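Local coordinates for protein soluble lytic murein transglycosylase (Escherichia coli, PDB 1QSA) that cleaves the glycosidic bonds between N-acetylmuramic acid and N-acetylglucosamine in peptidoglycan, forming a 1,6-anhydro bond in the muramic acid product, at residues D300-L308 / W321-R332. Sequence-based numbering, arbitrary orientation.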
loop_
_atom_site.group_PDB
_atom_site.type_symbol
_atom_site.label_atom_id
_atom_site.label_comp_id
_atom_site.label_asym_id
_atom_site.label_seq_id
_atom_site.Cartn_x
_atom_site.Cartn_y
_atom_site.Cartn_z
ATOM N N ASP A 300 14.281 28.834 1.309
ATOM C CA ASP A 300 14.488 29.559 2.559
ATOM C C ASP A 300 15.670 28.973 3.328
ATOM O O ASP A 300 15.513 28.030 4.106
ATOM C CB ASP A 300 13.203 29.471 3.387
ATOM C CG ASP A 300 13.257 30.274 4.679
ATOM O OD1 ASP A 300 14.273 30.940 4.996
ATOM O OD2 ASP A 300 12.244 30.232 5.394
ATOM N N ARG A 301 16.844 29.568 3.144
ATOM C CA ARG A 301 18.051 29.080 3.820
ATOM C C ARG A 301 18.040 29.226 5.342
ATOM O O ARG A 301 18.389 28.278 6.053
ATOM C CB ARG A 301 19.309 29.710 3.224
ATOM C CG ARG A 301 19.429 29.524 1.719
ATOM C CD ARG A 301 19.433 28.043 1.326
ATOM N NE ARG A 301 20.679 27.403 1.746
ATOM C CZ ARG A 301 20.880 26.090 1.797
ATOM N NH1 ARG A 301 19.899 25.249 1.494
ATOM N NH2 ARG A 301 22.062 25.618 2.175
ATOM N N ARG A 302 17.647 30.395 5.852
ATOM C CA ARG A 302 17.578 30.585 7.306
ATOM C C ARG A 302 16.537 29.655 7.902
ATOM O O ARG A 302 16.725 29.100 8.992
ATOM C CB ARG A 302 17.225 32.029 7.668
ATOM C CG ARG A 302 18.352 32.967 7.398
ATOM C CD ARG A 302 18.112 34.368 7.910
ATOM N NE ARG A 302 19.363 35.118 7.797
ATOM C CZ ARG A 302 19.487 36.430 7.971
ATOM N NH1 ARG A 302 18.428 37.177 8.261
ATOM N NH2 ARG A 302 20.679 36.996 7.841
ATOM N N GLY A 303 15.428 29.498 7.178
ATOM C CA GLY A 303 14.357 28.627 7.627
ATOM C C GLY A 303 14.797 27.177 7.697
ATOM O O GLY A 303 14.444 26.465 8.619
ATOM N N LEU A 304 15.582 26.739 6.722
ATOM C CA LEU A 304 16.059 25.366 6.717
ATOM C C LEU A 304 16.922 25.142 7.955
ATOM O O LEU A 304 16.788 24.125 8.628
ATOM C CB LEU A 304 16.869 25.080 5.450
ATOM C CG LEU A 304 17.472 23.675 5.389
ATOM C CD1 LEU A 304 16.348 22.620 5.456
ATOM C CD2 LEU A 304 18.326 23.511 4.134
ATOM N N ASN A 305 17.812 26.092 8.236
ATOM C CA ASN A 305 18.695 25.988 9.400
ATOM C C ASN A 305 17.862 25.932 10.683
ATOM O O ASN A 305 18.038 25.038 11.505
ATOM C CB ASN A 305 19.663 27.178 9.451
ATOM C CG ASN A 305 20.659 27.068 10.606
ATOM O OD1 ASN A 305 20.619 27.849 11.560
ATOM N ND2 ASN A 305 21.549 26.089 10.522
ATOM N N THR A 306 16.906 26.850 10.807
ATOM C CA THR A 306 16.045 26.917 11.982
ATOM C C THR A 306 15.225 25.651 12.228
ATOM O O THR A 306 15.245 25.080 13.320
ATOM C CB THR A 306 15.060 28.095 11.873
ATOM O OG1 THR A 306 15.795 29.324 11.855
ATOM C CG2 THR A 306 14.064 28.100 13.050
ATOM N N TRP A 307 14.504 25.219 11.200
ATOM C CA TRP A 307 13.639 24.054 11.314
ATOM C C TRP A 307 14.327 22.683 11.382
ATOM O O TRP A 307 13.856 21.793 12.084
ATOM C CB TRP A 307 12.538 24.136 10.253
ATOM C CG TRP A 307 11.650 25.338 10.492
ATOM C CD1 TRP A 307 11.609 26.484 9.752
ATOM C CD2 TRP A 307 10.735 25.532 11.585
ATOM N NE1 TRP A 307 10.733 27.384 10.319
ATOM C CE2 TRP A 307 10.184 26.826 11.444
ATOM C CE3 TRP A 307 10.331 24.738 12.673
ATOM C CZ2 TRP A 307 9.248 27.345 12.346
ATOM C CZ3 TRP A 307 9.401 25.252 13.569
ATOM C CH2 TRP A 307 8.869 26.545 13.399
ATOM N N LEU A 308 15.453 22.515 10.691
ATOM C CA LEU A 308 16.177 21.241 10.757
ATOM C C LEU A 308 16.650 21.025 12.196
ATOM O O LEU A 308 16.668 19.897 12.698
ATOM C CB LEU A 308 17.399 21.257 9.844
ATOM C CG LEU A 308 17.577 20.270 8.682
ATOM C CD1 LEU A 308 18.914 19.586 8.831
ATOM C CD2 LEU A 308 16.446 19.252 8.566
ATOM N N TRP A 321 17.575 14.110 6.204
ATOM C CA TRP A 321 18.007 15.163 7.112
ATOM C C TRP A 321 19.519 15.207 7.282
ATOM O O TRP A 321 20.081 16.266 7.570
ATOM C CB TRP A 321 17.247 15.097 8.432
ATOM C CG TRP A 321 15.739 15.052 8.240
ATOM C CD1 TRP A 321 14.856 14.324 8.978
ATOM C CD2 TRP A 321 14.954 15.718 7.220
ATOM N NE1 TRP A 321 13.577 14.479 8.487
ATOM C CE2 TRP A 321 13.606 15.330 7.411
ATOM C CE3 TRP A 321 15.262 16.591 6.160
ATOM C CZ2 TRP A 321 12.559 15.782 6.583
ATOM C CZ3 TRP A 321 14.216 17.041 5.332
ATOM C CH2 TRP A 321 12.882 16.632 5.554
ATOM N N ARG A 322 20.177 14.062 7.110
ATOM C CA ARG A 322 21.635 14.042 7.160
ATOM C C ARG A 322 22.157 14.778 5.915
ATOM O O ARG A 322 23.074 15.608 6.006
ATOM C CB ARG A 322 22.160 12.610 7.197
ATOM C CG ARG A 322 21.882 11.921 8.523
ATOM C CD ARG A 322 22.231 10.453 8.466
ATOM N NE ARG A 322 23.669 10.232 8.346
ATOM C CZ ARG A 322 24.218 9.130 7.841
ATOM N NH1 ARG A 322 23.456 8.148 7.378
ATOM N NH2 ARG A 322 25.539 9.021 7.775
ATOM N N TYR A 323 21.540 14.526 4.756
ATOM C CA TYR A 323 21.974 15.209 3.537
ATOM C C TYR A 323 21.761 16.713 3.665
ATOM O O TYR A 323 22.655 17.488 3.327
ATOM C CB TYR A 323 21.224 14.720 2.281
ATOM C CG TYR A 323 21.610 15.543 1.052
ATOM C CD1 TYR A 323 22.786 15.274 0.344
ATOM C CD2 TYR A 323 20.838 16.642 0.653
ATOM C CE1 TYR A 323 23.190 16.087 -0.725
ATOM C CE2 TYR A 323 21.229 17.452 -0.406
ATOM C CZ TYR A 323 22.402 17.173 -1.088
ATOM O OH TYR A 323 22.787 17.971 -2.127
ATOM N N TRP A 324 20.596 17.131 4.152
ATOM C CA TRP A 324 20.341 18.574 4.250
ATOM C C TRP A 324 21.196 19.256 5.313
ATOM O O TRP A 324 21.504 20.448 5.200
ATOM C CB TRP A 324 18.843 18.877 4.345
ATOM C CG TRP A 324 18.173 18.634 3.000
ATOM C CD1 TRP A 324 17.350 17.585 2.665
ATOM C CD2 TRP A 324 18.370 19.384 1.790
ATOM N NE1 TRP A 324 17.045 17.627 1.324
ATOM C CE2 TRP A 324 17.653 18.718 0.759
ATOM C CE3 TRP A 324 19.089 20.552 1.474
ATOM C CZ2 TRP A 324 17.634 19.175 -0.563
ATOM C CZ3 TRP A 324 19.068 21.011 0.149
ATOM C CH2 TRP A 324 18.343 20.317 -0.853
ATOM N N GLN A 325 21.658 18.482 6.294
ATOM C CA GLN A 325 22.567 19.032 7.306
ATOM C C GLN A 325 23.901 19.288 6.594
ATOM O O GLN A 325 24.539 20.322 6.800
ATOM C CB GLN A 325 22.772 18.037 8.448
ATOM C CG GLN A 325 23.708 18.551 9.543
ATOM C CD GLN A 325 23.178 19.797 10.228
ATOM O OE1 GLN A 325 23.396 20.921 9.766
ATOM N NE2 GLN A 325 22.472 19.603 11.337
ATOM N N ALA A 326 24.309 18.333 5.756
ATOM C CA ALA A 326 25.538 18.451 4.980
ATOM C C ALA A 326 25.429 19.654 4.039
ATOM O O ALA A 326 26.389 20.401 3.872
ATOM C CB ALA A 326 25.776 17.185 4.186
ATOM N N ASP A 327 24.256 19.833 3.425
ATOM C CA ASP A 327 24.027 20.960 2.511
ATOM C C ASP A 327 24.237 22.308 3.225
ATOM O O ASP A 327 24.883 23.212 2.691
ATOM C CB ASP A 327 22.616 20.878 1.932
ATOM C CG ASP A 327 22.336 21.973 0.915
ATOM O OD1 ASP A 327 22.731 21.822 -0.264
ATOM O OD2 ASP A 327 21.729 22.984 1.303
ATOM N N LEU A 328 23.707 22.419 4.442
ATOM C CA LEU A 328 23.865 23.638 5.245
ATOM C C LEU A 328 25.336 23.865 5.617
ATOM O O LEU A 328 25.856 24.984 5.492
ATOM C CB LEU A 328 23.046 23.536 6.529
ATOM C CG LEU A 328 21.525 23.615 6.421
ATOM C CD1 LEU A 328 20.925 23.281 7.777
ATOM C CD2 LEU A 328 21.106 25.014 5.940
ATOM N N LEU A 329 26.011 22.796 6.038
ATOM C CA LEU A 329 27.426 22.863 6.428
ATOM C C LEU A 329 28.317 23.273 5.264
ATOM O O LEU A 329 29.265 24.036 5.438
ATOM C CB LEU A 329 27.894 21.515 6.981
ATOM C CG LEU A 329 27.390 21.171 8.386
ATOM C CD1 LEU A 329 27.669 19.688 8.680
ATOM C CD2 LEU A 329 28.049 22.080 9.440
ATOM N N LEU A 330 28.010 22.781 4.064
ATOM C CA LEU A 330 28.788 23.153 2.887
ATOM C C LEU A 330 28.674 24.660 2.646
ATOM O O LEU A 330 29.685 25.324 2.423
ATOM C CB LEU A 330 28.311 22.407 1.637
ATOM C CG LEU A 330 28.714 20.931 1.548
ATOM C CD1 LEU A 330 27.940 20.248 0.410
ATOM C CD2 LEU A 330 30.228 20.846 1.300
ATOM N N GLU A 331 27.457 25.208 2.726
ATOM C CA GLU A 331 27.289 26.647 2.491
ATOM C C GLU A 331 28.010 27.475 3.559
ATOM O O GLU A 331 28.468 28.590 3.282
ATOM C CB GLU A 331 25.814 27.053 2.423
ATOM C CG GLU A 331 25.672 28.500 1.942
ATOM C CD GLU A 331 24.246 28.980 1.752
ATOM O OE1 GLU A 331 23.285 28.328 2.236
ATOM O OE2 GLU A 331 24.097 30.050 1.119
ATOM N N ARG A 332 28.062 26.942 4.780
ATOM C CA ARG A 332 28.739 27.593 5.893
ATOM C C ARG A 332 30.266 27.458 5.801
ATOM O O ARG A 332 30.992 28.018 6.623
ATOM C CB ARG A 332 28.235 27.025 7.224
ATOM C CG ARG A 332 26.824 27.461 7.603
ATOM C CD ARG A 332 26.819 28.929 7.982
ATOM N NE ARG A 332 25.496 29.426 8.366
ATOM C CZ ARG A 332 25.045 29.492 9.616
ATOM N NH1 ARG A 332 25.789 29.068 10.633
ATOM N NH2 ARG A 332 23.834 29.974 9.850
#
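The guanidinium of Arg301 holds two carboxylates at once, each by a single oxygen shared between two of its nitrogens. Glu331 OE1 lies in the guanidinium plane, 2.8 Å from Arg301 NE and bonded to Arg301 NH2 as well. Asp327 OD2 takes the end-on edge, 2.8 Å from Arg301 NH2 and bonded also to Arg301 NH1. The Asp327 carboxylate stands almost perpendicular to the guanidinium, at 88°. Bends at chi2 and chi3 (-70°) fold the arginine chain so that its side edge (NE, NH2) meets Glu331 and its end (NH1, NH2) meets Asp327, one helical turn apart, while Leu328 CD2 covers one face. Leu328 is a knob among Arg301, Leu304, Asn305 and Leu308, its CD2 3.6 Å from Leu304 CD2. Farther along, Leu308 spreads its methyls, CD1 against Trp321 O and CD2 3.8 Å from Trp321 CE3. The segments 301-308 and 321-331, on successive helices of this alpha-superhelical protein, cross at -130°. A leucine in place of Arg301 would probably leave Glu331 without its partner across the contact and strip Asp327 OD2 of both bonds received here. With two acids against one arginine, and Arg359 on Asp327 OD1, the positive charges would probably favour ionised carboxylates beside the leucines.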